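Local structure of GDNF family receptor alpha-3 (Homo sapiens, 2GH0) at residues D10-F15 with L66-A71; A90-A95 with A163-C168; P109-R114 with I146-T151; G129-E134 with N188-E193. The protein binds the growth factor artemin, through the part with two GDNF/GAS1 domains held in this chain, and so leads to activation of the RET receptor. All coordinates share one frame; numbering follows the deposited sequence.

Interaction 1 (D10-F15 with L66-A71)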
loop_
_atom_site.group_PDB
_atom_site.type_symbol
_atom_site.label_atom_id
_atom_site.label_comp_id
_atom_site.label_asym_id
_atom_site.label_seq_id
_atom_site.Cartn_x
_atom_site.Cartn_y
_atom_site.Cartn_z
ATOM N N ASP C 10 -16.613 35.987 -16.023
ATOM C CA ASP C 10 -16.017 37.078 -16.768
ATOM C C ASP C 10 -14.886 36.547 -17.645
ATOM O O ASP C 10 -14.480 35.379 -17.527
ATOM C CB ASP C 10 -15.521 38.168 -15.829
ATOM C CG ASP C 10 -14.402 37.687 -14.884
ATOM O OD1 ASP C 10 -14.590 37.675 -13.639
ATOM O OD2 ASP C 10 -13.318 37.359 -15.364
ATOM N N LEU C 11 -14.401 37.381 -18.554
ATOM C CA LEU C 11 -13.449 36.879 -19.543
ATOM C C LEU C 11 -12.061 36.728 -18.937
ATOM O O LEU C 11 -11.275 35.929 -19.401
ATOM C CB LEU C 11 -13.370 37.798 -20.782
ATOM C CG LEU C 11 -14.691 37.805 -21.568
ATOM C CD1 LEU C 11 -14.539 38.531 -22.882
ATOM C CD2 LEU C 11 -15.154 36.399 -21.834
ATOM N N CYS C 12 -11.751 37.483 -17.892
ATOM C CA CYS C 12 -10.455 37.240 -17.227
ATOM C C CYS C 12 -10.391 35.808 -16.644
ATOM O O CYS C 12 -9.398 35.126 -16.807
ATOM C CB CYS C 12 -10.190 38.281 -16.156
ATOM S SG CYS C 12 -9.685 39.852 -16.988
ATOM N N LEU C 13 -11.476 35.356 -16.026
ATOM C CA LEU C 13 -11.580 33.986 -15.526
ATOM C C LEU C 13 -11.499 33.017 -16.704
ATOM O O LEU C 13 -10.759 32.046 -16.647
ATOM C CB LEU C 13 -12.893 33.754 -14.735
ATOM C CG LEU C 13 -13.123 32.320 -14.211
ATOM C CD1 LEU C 13 -11.898 31.740 -13.464
ATOM C CD2 LEU C 13 -14.356 32.237 -13.322
ATOM N N LYS C 14 -12.299 33.247 -17.745
ATOM C CA LYS C 14 -12.233 32.365 -18.929
ATOM C C LYS C 14 -10.824 32.245 -19.530
ATOM O O LYS C 14 -10.368 31.119 -19.882
ATOM C CB LYS C 14 -13.266 32.780 -19.986
ATOM C CG LYS C 14 -14.694 32.514 -19.565
ATOM C CD LYS C 14 -15.628 33.008 -20.698
ATOM C CE LYS C 14 -17.114 32.815 -20.406
ATOM N NZ LYS C 14 -17.910 32.665 -21.717
ATOM N N PHE C 15 -10.121 33.366 -19.687
ATOM C CA PHE C 15 -8.739 33.277 -20.191
ATOM C C PHE C 15 -7.722 32.588 -19.282
ATOM O O PHE C 15 -6.790 31.946 -19.773
ATOM C CB PHE C 15 -8.212 34.632 -20.649
ATOM C CG PHE C 15 -8.773 35.044 -21.988
ATOM C CD1 PHE C 15 -9.854 35.927 -22.058
ATOM C CD2 PHE C 15 -8.214 34.540 -23.150
ATOM C CE1 PHE C 15 -10.416 36.312 -23.283
ATOM C CE2 PHE C 15 -8.765 34.890 -24.399
ATOM C CZ PHE C 15 -9.869 35.781 -24.470
ATOM N N LEU C 66 -3.262 37.917 -19.099
ATOM C CA LEU C 66 -3.070 39.238 -18.464
ATOM C C LEU C 66 -3.840 40.370 -19.095
ATOM O O LEU C 66 -4.387 41.242 -18.352
ATOM C CB LEU C 66 -1.567 39.516 -18.479
ATOM C CG LEU C 66 -1.132 40.767 -17.669
ATOM C CD1 LEU C 66 -1.597 40.687 -16.266
ATOM C CD2 LEU C 66 0.438 40.868 -17.712
ATOM N N LEU C 67 -3.967 40.376 -20.428
ATOM C CA LEU C 67 -4.586 41.504 -21.184
ATOM C C LEU C 67 -5.993 41.162 -21.477
ATOM O O LEU C 67 -6.451 41.250 -22.592
ATOM C CB LEU C 67 -3.819 41.878 -22.462
ATOM C CG LEU C 67 -2.312 42.125 -22.232
ATOM C CD1 LEU C 67 -1.504 42.465 -23.502
ATOM C CD2 LEU C 67 -2.063 43.178 -21.152
ATOM N N CYS C 68 -6.717 40.830 -20.413
ATOM C CA CYS C 68 -8.083 40.291 -20.582
ATOM C C CYS C 68 -9.074 41.421 -20.369
ATOM O O CYS C 68 -8.834 42.383 -19.524
ATOM C CB CYS C 68 -8.318 39.094 -19.633
ATOM S SG CYS C 68 -7.921 39.458 -17.892
ATOM N N PRO C 69 -10.151 41.418 -21.157
ATOM C CA PRO C 69 -11.081 42.541 -21.118
ATOM C C PRO C 69 -12.119 42.436 -19.979
ATOM O O PRO C 69 -12.549 41.331 -19.691
ATOM C CB PRO C 69 -11.790 42.423 -22.476
ATOM C CG PRO C 69 -11.793 40.987 -22.780
ATOM C CD PRO C 69 -10.550 40.377 -22.146
ATOM N N CYS C 70 -12.537 43.582 -19.389
ATOM C CA CYS C 70 -13.506 43.651 -18.292
ATOM C C CYS C 70 -14.541 44.709 -18.613
ATOM O O CYS C 70 -14.183 45.815 -19.025
ATOM C CB CYS C 70 -12.844 44.018 -16.957
ATOM S SG CYS C 70 -11.684 42.724 -16.348
ATOM N N ALA C 71 -15.805 44.416 -18.366
ATOM C CA ALA C 71 -16.837 45.454 -18.459
ATOM C C ALA C 71 -16.509 46.577 -17.453
ATOM O O ALA C 71 -15.857 46.332 -16.423
ATOM C CB ALA C 71 -18.231 44.867 -18.206
HETATM O O HOH W 1 -15.114 40.182 -18.995
#

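Interaction 2 (A90-A95 with A163-C168)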
loop_
_atom_site.group_PDB
_atom_site.type_symbol
_atom_site.label_atom_id
_atom_site.label_comp_id
_atom_site.label_asym_id
_atom_site.label_seq_id
_atom_site.Cartn_x
_atom_site.Cartn_y
_atom_site.Cartn_z
ATOM N N ALA C 90 5.027 40.320 -5.724
ATOM C CA ALA C 90 6.033 40.659 -6.736
ATOM C C ALA C 90 6.609 42.063 -6.516
ATOM O O ALA C 90 7.744 42.323 -6.870
ATOM C CB ALA C 90 5.426 40.588 -8.136
ATOM N N LEU C 91 5.809 42.954 -5.960
ATOM C CA LEU C 91 6.224 44.376 -5.832
ATOM C C LEU C 91 6.592 44.721 -4.399
ATOM O O LEU C 91 5.913 44.277 -3.476
ATOM C CB LEU C 91 5.103 45.273 -6.348
ATOM C CG LEU C 91 4.539 44.959 -7.747
ATOM C CD1 LEU C 91 3.368 45.909 -8.076
ATOM C CD2 LEU C 91 5.623 45.137 -8.728
ATOM N N PRO C 92 7.670 45.537 -4.208
ATOM C CA PRO C 92 8.047 46.069 -2.901
ATOM C C PRO C 92 6.858 46.732 -2.241
ATOM O O PRO C 92 6.056 47.314 -2.920
ATOM C CB PRO C 92 9.120 47.108 -3.245
ATOM C CG PRO C 92 9.773 46.557 -4.474
ATOM C CD PRO C 92 8.599 45.982 -5.268
ATOM N N PRO C 93 6.724 46.619 -0.915
ATOM C CA PRO C 93 5.552 47.280 -0.298
ATOM C C PRO C 93 5.716 48.807 -0.201
ATOM O O PRO C 93 4.714 49.535 -0.045
ATOM C CB PRO C 93 5.492 46.655 1.094
ATOM C CG PRO C 93 6.930 46.289 1.388
ATOM C CD PRO C 93 7.546 45.895 0.068
ATOM N N VAL C 94 6.950 49.294 -0.316
ATOM C CA VAL C 94 7.156 50.751 -0.458
ATOM C C VAL C 94 7.519 51.079 -1.893
ATOM O O VAL C 94 8.511 50.537 -2.408
ATOM C CB VAL C 94 8.263 51.274 0.467
ATOM C CG1 VAL C 94 8.393 52.831 0.377
ATOM C CG2 VAL C 94 8.030 50.796 1.916
ATOM N N ALA C 95 6.722 51.950 -2.532
ATOM C CA ALA C 95 7.025 52.428 -3.890
ATOM C C ALA C 95 8.185 53.421 -3.851
ATOM O O ALA C 95 8.088 54.470 -3.185
ATOM C CB ALA C 95 5.805 53.059 -4.517
ATOM N N ALA C 163 1.031 51.010 -14.808
ATOM C CA ALA C 163 2.101 51.873 -14.269
ATOM C C ALA C 163 3.170 51.004 -13.637
ATOM O O ALA C 163 2.941 49.862 -13.276
ATOM C CB ALA C 163 1.566 52.823 -13.207
ATOM N N LEU C 164 4.355 51.578 -13.500
ATOM C CA LEU C 164 5.390 50.980 -12.672
ATOM C C LEU C 164 4.985 51.262 -11.238
ATOM O O LEU C 164 4.199 52.170 -11.003
ATOM C CB LEU C 164 6.712 51.700 -12.940
ATOM C CG LEU C 164 7.439 51.555 -14.255
ATOM C CD1 LEU C 164 8.760 52.365 -14.166
ATOM C CD2 LEU C 164 7.744 50.093 -14.348
ATOM N N SER C 165 5.556 50.525 -10.279
ATOM C CA SER C 165 5.282 50.734 -8.881
ATOM C C SER C 165 6.361 51.637 -8.275
ATOM O O SER C 165 7.236 51.193 -7.545
ATOM C CB SER C 165 5.286 49.402 -8.131
ATOM O OG SER C 165 6.649 48.983 -7.948
ATOM N N CYS C 166 6.239 52.910 -8.580
ATOM C CA CYS C 166 7.205 53.916 -8.217
ATOM C C CYS C 166 6.495 55.233 -8.146
ATOM O O CYS C 166 5.334 55.352 -8.541
ATOM C CB CYS C 166 8.379 53.949 -9.202
ATOM S SG CYS C 166 8.052 54.434 -10.904
ATOM N N THR C 167 7.175 56.231 -7.631
ATOM C CA THR C 167 6.565 57.533 -7.503
ATOM C C THR C 167 7.589 58.523 -8.021
ATOM O O THR C 167 8.773 58.206 -8.078
ATOM C CB THR C 167 6.177 57.848 -6.025
ATOM O OG1 THR C 167 5.644 59.179 -5.952
ATOM C CG2 THR C 167 7.402 57.810 -5.091
ATOM N N CYS C 168 7.144 59.712 -8.407
ATOM C CA CYS C 168 8.102 60.781 -8.773
ATOM C C CYS C 168 8.211 61.833 -7.697
ATOM O O CYS C 168 9.022 62.772 -7.806
ATOM C CB CYS C 168 7.716 61.387 -10.123
ATOM S SG CYS C 168 8.273 60.302 -11.451
HETATM O O HOH W 2 6.427 49.175 -4.979
#

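Interaction 3 (P109-R114 with I146-T151)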
loop_
_atom_site.group_PDB
_atom_site.type_symbol
_atom_site.label_atom_id
_atom_site.label_comp_id
_atom_site.label_asym_id
_atom_site.label_seq_id
_atom_site.Cartn_x
_atom_site.Cartn_y
_atom_site.Cartn_z
ATOM N N PRO C 109 22.126 42.952 -15.697
ATOM C CA PRO C 109 22.073 42.872 -17.162
ATOM C C PRO C 109 20.728 42.456 -17.820
ATOM O O PRO C 109 20.361 43.050 -18.854
ATOM C CB PRO C 109 23.150 41.842 -17.480
ATOM C CG PRO C 109 24.191 42.043 -16.338
ATOM C CD PRO C 109 23.308 42.243 -15.146
ATOM N N LEU C 110 20.023 41.444 -17.272
ATOM C CA LEU C 110 18.684 41.059 -17.793
ATOM C C LEU C 110 17.669 42.188 -17.777
ATOM O O LEU C 110 16.936 42.412 -18.772
ATOM C CB LEU C 110 18.092 39.859 -17.023
ATOM C CG LEU C 110 16.693 39.353 -17.455
ATOM C CD1 LEU C 110 16.714 39.000 -18.916
ATOM C CD2 LEU C 110 16.301 38.075 -16.691
ATOM N N CYS C 111 17.508 42.823 -16.626
ATOM C CA CYS C 111 16.542 43.950 -16.528
ATOM C C CYS C 111 16.903 45.079 -17.475
ATOM O O CYS C 111 16.049 45.573 -18.169
ATOM C CB CYS C 111 16.423 44.471 -15.114
ATOM S SG CYS C 111 15.125 45.748 -14.978
ATOM N N ARG C 112 18.189 45.487 -17.524
ATOM C CA ARG C 112 18.562 46.535 -18.495
ATOM C C ARG C 112 18.103 46.195 -19.945
ATOM O O ARG C 112 17.490 47.024 -20.655
ATOM C CB ARG C 112 20.085 46.815 -18.463
ATOM C CG ARG C 112 20.402 47.981 -19.448
ATOM C CD ARG C 112 21.866 48.146 -19.686
ATOM N NE ARG C 112 22.554 48.674 -18.521
ATOM C CZ ARG C 112 22.678 49.974 -18.197
ATOM N NH1 ARG C 112 22.097 50.955 -18.906
ATOM N NH2 ARG C 112 23.367 50.284 -17.108
ATOM N N SER C 113 18.397 44.965 -20.369
ATOM C CA SER C 113 18.005 44.469 -21.690
ATOM C C SER C 113 16.472 44.468 -21.942
ATOM O O SER C 113 16.011 44.823 -23.039
ATOM C CB SER C 113 18.622 43.070 -21.865
ATOM O OG SER C 113 18.213 42.421 -23.059
ATOM N N ARG C 114 15.680 44.070 -20.943
ATOM C CA ARG C 114 14.201 44.094 -21.069
ATOM C C ARG C 114 13.699 45.498 -21.188
ATOM O O ARG C 114 12.728 45.765 -21.946
ATOM C CB ARG C 114 13.547 43.377 -19.912
ATOM C CG ARG C 114 14.064 41.867 -19.841
ATOM C CD ARG C 114 13.410 41.091 -21.049
ATOM N NE ARG C 114 13.899 39.703 -21.127
ATOM C CZ ARG C 114 13.304 38.688 -20.500
ATOM N NH1 ARG C 114 12.234 38.940 -19.786
ATOM N NH2 ARG C 114 13.738 37.418 -20.603
ATOM N N ILE C 146 7.814 41.938 -16.763
ATOM C CA ILE C 146 7.140 41.373 -15.600
ATOM C C ILE C 146 8.012 40.326 -14.933
ATOM O O ILE C 146 8.495 39.395 -15.593
ATOM C CB ILE C 146 5.748 40.857 -15.971
ATOM C CG1 ILE C 146 4.922 42.008 -16.406
ATOM C CG2 ILE C 146 4.988 40.355 -14.739
ATOM C CD1 ILE C 146 3.665 41.639 -16.993
ATOM N N GLY C 147 8.323 40.550 -13.647
ATOM C CA GLY C 147 9.355 39.753 -12.961
ATOM C C GLY C 147 10.720 40.466 -12.842
ATOM O O GLY C 147 11.650 39.932 -12.194
ATOM N N THR C 148 10.880 41.623 -13.477
ATOM C CA THR C 148 12.108 42.417 -13.291
ATOM C C THR C 148 11.889 43.446 -12.176
ATOM O O THR C 148 10.788 43.560 -11.630
ATOM C CB THR C 148 12.504 43.187 -14.560
ATOM O OG1 THR C 148 11.520 44.221 -14.828
ATOM C CG2 THR C 148 12.693 42.261 -15.780
ATOM N N ALA C 149 12.917 44.223 -11.850
ATOM C CA ALA C 149 12.724 45.355 -10.954
ATOM C C ALA C 149 11.720 46.359 -11.535
ATOM O O ALA C 149 11.062 47.085 -10.775
ATOM C CB ALA C 149 14.075 46.069 -10.634
ATOM N N MET C 150 11.576 46.411 -12.862
ATOM C CA MET C 150 10.657 47.355 -13.469
ATOM C C MET C 150 9.342 46.710 -13.824
ATOM O O MET C 150 8.873 46.932 -14.939
ATOM C CB MET C 150 11.226 47.918 -14.778
ATOM C CG MET C 150 12.587 48.601 -14.654
ATOM S SD MET C 150 12.513 50.183 -13.892
ATOM C CE MET C 150 12.246 51.329 -15.202
ATOM N N THR C 151 8.697 45.995 -12.893
ATOM C CA THR C 151 7.469 45.229 -13.257
ATOM C C THR C 151 6.310 46.188 -13.355
ATOM O O THR C 151 6.020 46.896 -12.359
ATOM C CB THR C 151 7.164 44.083 -12.201
ATOM O OG1 THR C 151 8.155 43.075 -12.355
ATOM C CG2 THR C 151 5.763 43.462 -12.386
#

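Interaction 4 (G129-E134 with N188-E193)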
loop_
_atom_site.group_PDB
_atom_site.type_symbol
_atom_site.label_atom_id
_atom_site.label_comp_id
_atom_site.label_asym_id
_atom_site.label_seq_id
_atom_site.Cartn_x
_atom_site.Cartn_y
_atom_site.Cartn_z
ATOM N N GLY C 129 -0.189 57.336 -31.675
ATOM C CA GLY C 129 0.135 56.088 -31.021
ATOM C C GLY C 129 0.633 55.005 -31.933
ATOM O O GLY C 129 0.633 53.857 -31.552
ATOM N N THR C 130 1.075 55.341 -33.127
ATOM C CA THR C 130 1.760 54.340 -33.924
ATOM C C THR C 130 3.044 53.903 -33.191
ATOM O O THR C 130 3.789 54.782 -32.722
ATOM C CB THR C 130 2.067 54.888 -35.296
ATOM O OG1 THR C 130 0.798 55.179 -35.919
ATOM C CG2 THR C 130 2.793 53.855 -36.117
ATOM N N CYS C 131 3.279 52.585 -33.093
ATOM C CA CYS C 131 4.442 52.067 -32.368
ATOM C C CYS C 131 5.686 52.125 -33.275
ATOM O O CYS C 131 5.582 51.988 -34.506
ATOM C CB CYS C 131 4.191 50.600 -31.920
ATOM S SG CYS C 131 2.839 50.497 -30.645
ATOM N N ALA C 132 6.867 52.192 -32.661
ATOM C CA ALA C 132 8.067 52.300 -33.465
ATOM C C ALA C 132 8.306 51.055 -34.364
ATOM O O ALA C 132 8.905 51.174 -35.430
ATOM C CB ALA C 132 9.307 52.589 -32.561
ATOM N N THR C 133 7.839 49.869 -33.956
ATOM C CA THR C 133 7.901 48.661 -34.815
ATOM C C THR C 133 6.493 48.188 -35.213
ATOM O O THR C 133 6.003 48.559 -36.287
ATOM C CB THR C 133 8.741 47.512 -34.176
ATOM O OG1 THR C 133 8.258 47.250 -32.853
ATOM C CG2 THR C 133 10.169 47.981 -34.039
ATOM N N GLU C 134 5.844 47.428 -34.333
ATOM C CA GLU C 134 4.465 46.897 -34.558
ATOM C C GLU C 134 3.889 46.664 -33.174
ATOM O O GLU C 134 4.652 46.386 -32.213
ATOM C CB GLU C 134 4.516 45.507 -35.307
ATOM C CG GLU C 134 4.257 45.550 -36.809
ATOM C CD GLU C 134 4.611 44.207 -37.507
ATOM O OE1 GLU C 134 4.990 43.277 -36.765
ATOM O OE2 GLU C 134 4.572 44.108 -38.799
ATOM N N ASN C 188 1.148 56.446 -22.555
ATOM C CA ASN C 188 1.981 56.120 -23.749
ATOM C C ASN C 188 0.956 55.626 -24.761
ATOM O O ASN C 188 0.445 54.540 -24.583
ATOM C CB ASN C 188 3.014 55.003 -23.357
ATOM C CG ASN C 188 3.863 54.489 -24.555
ATOM O OD1 ASN C 188 4.959 53.924 -24.394
ATOM N ND2 ASN C 188 3.345 54.690 -25.745
ATOM N N PRO C 189 0.618 56.423 -25.811
ATOM C CA PRO C 189 -0.449 56.020 -26.716
ATOM C C PRO C 189 -0.170 54.750 -27.503
ATOM O O PRO C 189 -1.105 54.048 -27.869
ATOM C CB PRO C 189 -0.566 57.246 -27.668
ATOM C CG PRO C 189 0.821 57.808 -27.705
ATOM C CD PRO C 189 1.166 57.748 -26.194
ATOM N N CYS C 190 1.101 54.447 -27.748
ATOM C CA CYS C 190 1.452 53.218 -28.506
ATOM C C CYS C 190 1.045 52.014 -27.639
ATOM O O CYS C 190 0.363 51.064 -28.093
ATOM C CB CYS C 190 2.984 53.201 -28.843
ATOM S SG CYS C 190 3.648 51.445 -28.980
ATOM N N LEU C 191 1.467 52.056 -26.369
ATOM C CA LEU C 191 1.196 50.975 -25.450
ATOM C C LEU C 191 -0.302 50.859 -25.176
ATOM O O LEU C 191 -0.885 49.775 -25.164
ATOM C CB LEU C 191 1.997 51.178 -24.148
ATOM C CG LEU C 191 1.658 50.133 -23.047
ATOM C CD1 LEU C 191 2.156 48.806 -23.562
ATOM C CD2 LEU C 191 2.469 50.444 -21.803
ATOM N N THR C 192 -0.949 52.010 -24.969
ATOM C CA THR C 192 -2.383 52.008 -24.752
ATOM C C THR C 192 -3.176 51.433 -25.900
ATOM O O THR C 192 -4.102 50.654 -25.679
ATOM C CB THR C 192 -2.848 53.443 -24.484
ATOM O OG1 THR C 192 -2.176 53.862 -23.291
ATOM C CG2 THR C 192 -4.344 53.468 -24.245
ATOM N N GLU C 193 -2.822 51.800 -27.126
ATOM C CA GLU C 193 -3.522 51.314 -28.272
ATOM C C GLU C 193 -3.259 49.821 -28.515
ATOM O O GLU C 193 -4.174 49.095 -28.892
ATOM C CB GLU C 193 -3.184 52.133 -29.508
ATOM C CG GLU C 193 -3.915 53.505 -29.498
ATOM C CD GLU C 193 -5.427 53.383 -28.993
ATOM O OE1 GLU C 193 -6.255 52.643 -29.618
ATOM O OE2 GLU C 193 -5.746 53.937 -27.911
#

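Interaction 1 (D10-F15 with L66-A71)
A disulfide of the first GDNF/GAS1 domain ties the start of helix 11-20 to the loop that follows helix 59-66. From CB, Cys12 places its sulfur anti to the carbonyl carbon (chi1 -76°). CB itself lies 4.0 Å from Cys68 CB, and SG closes the bond to Cys68 SG at 2.0 Å. Cys68 reaches back from the crowded position between its own N and carbonyl carbon, and the torsion about the S-S bond is 98°, so the two CB-SG bonds stand nearly at right angles when seen along it. A second sulfur lies close by, for Cys70, itself linked to Cys77, brings its SG to 3.6 Å from Cys12 SG.

Beside the bridge Leu11 crosses the Pro69 ring at about a right angle, its CD1 3.7 Å from Pro69 CG, while the Phe15 ring approaches Cys68 CB and Pro69 CD obliquely. Phe206 meets that same aromatic ring edge-to-face. The helix begins at Asp10, whose OD2, as N-cap, accepts from Leu13 N at 2.8 Å, the donor standing above the carboxylate plane. No direct hydrogen bond joins the segments; instead one water, 2.9 Å from each, accepts from Leu11 N and donates to Pro69 O.

Interaction 2 (A90-A95 with A163-C168)
Leu91, the first residue beyond helix 87-90, forms the more apolar end of this contact. With CG anti to the carbonyl carbon (chi1 -51°), its two methyls lie side by side along the Ser165 CB-OG bond: CD1 lies 4.0 Å from Ser165 CB, and CD2 lies 4.1 Å from Ser165 OG. Thr151 packs on Leu91 as well, so this end is continuous with the interior. The backbones come together further along, where Ala95 and Cys166 have their CA atoms 4.6 Å apart. There the Ala95 methyl touches Ser165 O at 3.8 Å and also meets Cys166 CA.

The remainder is looser. Ala95 is exposed, and its carbonyl O meets the CG2 methyl of Thr167, at 3.9 Å; Thr167 OG1 is turned to Arg169 N instead. A water bridges Pro92 and Ser165, donating to Pro92 O at 2.8 Å and lying 3.0 Å from Ser165 OG, in a hydrogen bond whose direction is open. The crowded chi1 of Ser165, 76°, puts its hydroxyl on this wet side. No direct hydrogen bond links the two segments, but Thr167 pairs through its backbone with Pro96 and Cys98, and Cys166 is disulfide-bonded to Cys98. The contact is thus a surface packing of the loop between helix 87-90 and helix 98-106 against the chain leaving the small two-stranded antiparallel sheet, in a disulfide-rich helical fold of the GDNF/GAS1 type.

Interaction 3 (P109-R114 with I146-T151)
Cys111 SG lies over the Thr148 side chain, 3.7 Å from Thr148 CB, and it carries most of the contact. That sulfur is anti to the backbone N (chi1 -175°), which directs it from helix 109-121 onto the loop before strand 152-154. The same atom touches Met150 CG at 3.8 Å. Met150 then bends at chi2 and chi3 and packs on Arg102 and Cys105 of helix 98-106, Cys105 being the disulfide partner of Cys111. One turn further along the helix, the aliphatic part of Arg114 comes alongside, with Arg114 CG 4.3 Å from Thr148 CG2. The guanidinium reaches past this methyl, NH1 hydrogen-bonded to Gly144 O.

No hydrogen bond crosses between the segments; the polar groups of the loop are used to fold it. Thr148 OG1 takes the crowded position between its N and carbonyl carbon (chi1 68°), accepts from Met150 N at 2.9 Å and is also hydrogen-bonded to Leu145 O. Thr151 OG1 ties the other side of the turn: it accepts from Gly147 N at 2.8 Å and donates to a lone pair of Thr148 O, in the carbonyl plane, also at 2.8 Å. An alanine at Thr148 would remove both the hydroxyl and the methyl, and would probably loosen the turn and lose the CG2 contact with Arg114, though CB would still meet Cys111. Leu51 of helix 43-56 covers Thr148 from the first domain. The closure of Thr148 OG1 on Met150 N is an ST turn, here packed in the interior on a disulfide-bearing helix of the second GDNF/GAS1 domain.

Interaction 4 (G129-E134 with N188-E193)
A disulfide of the second GDNF/GAS1 domain fastens the loop before helix 135-143 to the first turn of the long helix 189-205. Cys131 SG and Cys190 SG are 2.1 Å apart, with chi3 at 101°. The two halves approach differently: Cys131 holds its sulfur anti to the carbonyl carbon, whereas Cys190 holds its own anti to the backbone N (chi1 151°). Both residues are buried, and Cys138 and Pro124 also pack on Cys190.

Beside the bridge the loop backbone lies directly on the helix start. Gly129 and Cys190 have their CA atoms 4.0 Å apart, a closeness that depends on glycine having no side chain. A CB on Gly129 would point at the helix and stand only 2.8 Å from Pro189 O, a clash, and at the positive phi of Gly129 it would also crowd the carbonyl O of the preceding residue. Gly129 O receives a CA-H...O contact from Cys190, 3.2 Å from O to CA, with an angle of 152° at the hydrogen.

Within this disulfide-rich helical fold, Asn188 is the N-cap of helix 189-205, and Pro189 opens the first turn. The Pro189 ring sits against the glycine, with Pro189 CB 3.6 Å from Gly129 CA. Thr192 N and Glu193 N donate to Asn188 O and Pro189 O, forming the first backbone bonds of the helix. On the loop side, Asp126 OD1 accepts from Thr130 N and, weakly, from Gly129 N. Glu193 OE1 makes a long, weak ion pair with Arg200 NH2.

Interactions 1 and 4 are each closed by a disulfide between their own segments, one in each GDNF/GAS1 range, and each fixes the start of a helix. Interactions 2 and 3 lack such a bond: their cysteines are paired outside the contact, and packing does the joining. Interaction 2 is a surface contact with a bridging water; interactions 3 and 4 are buried, and interaction 1, also water-bridged, is partly so. Interaction 3 is nested within the loop closed by interaction 2, and Leu164 and Leu91 pack on Met150 and Thr151. Interaction 3 also reaches interaction 1, about 25 Å away between centres, where Leu66 meets Ile146 across the two domains.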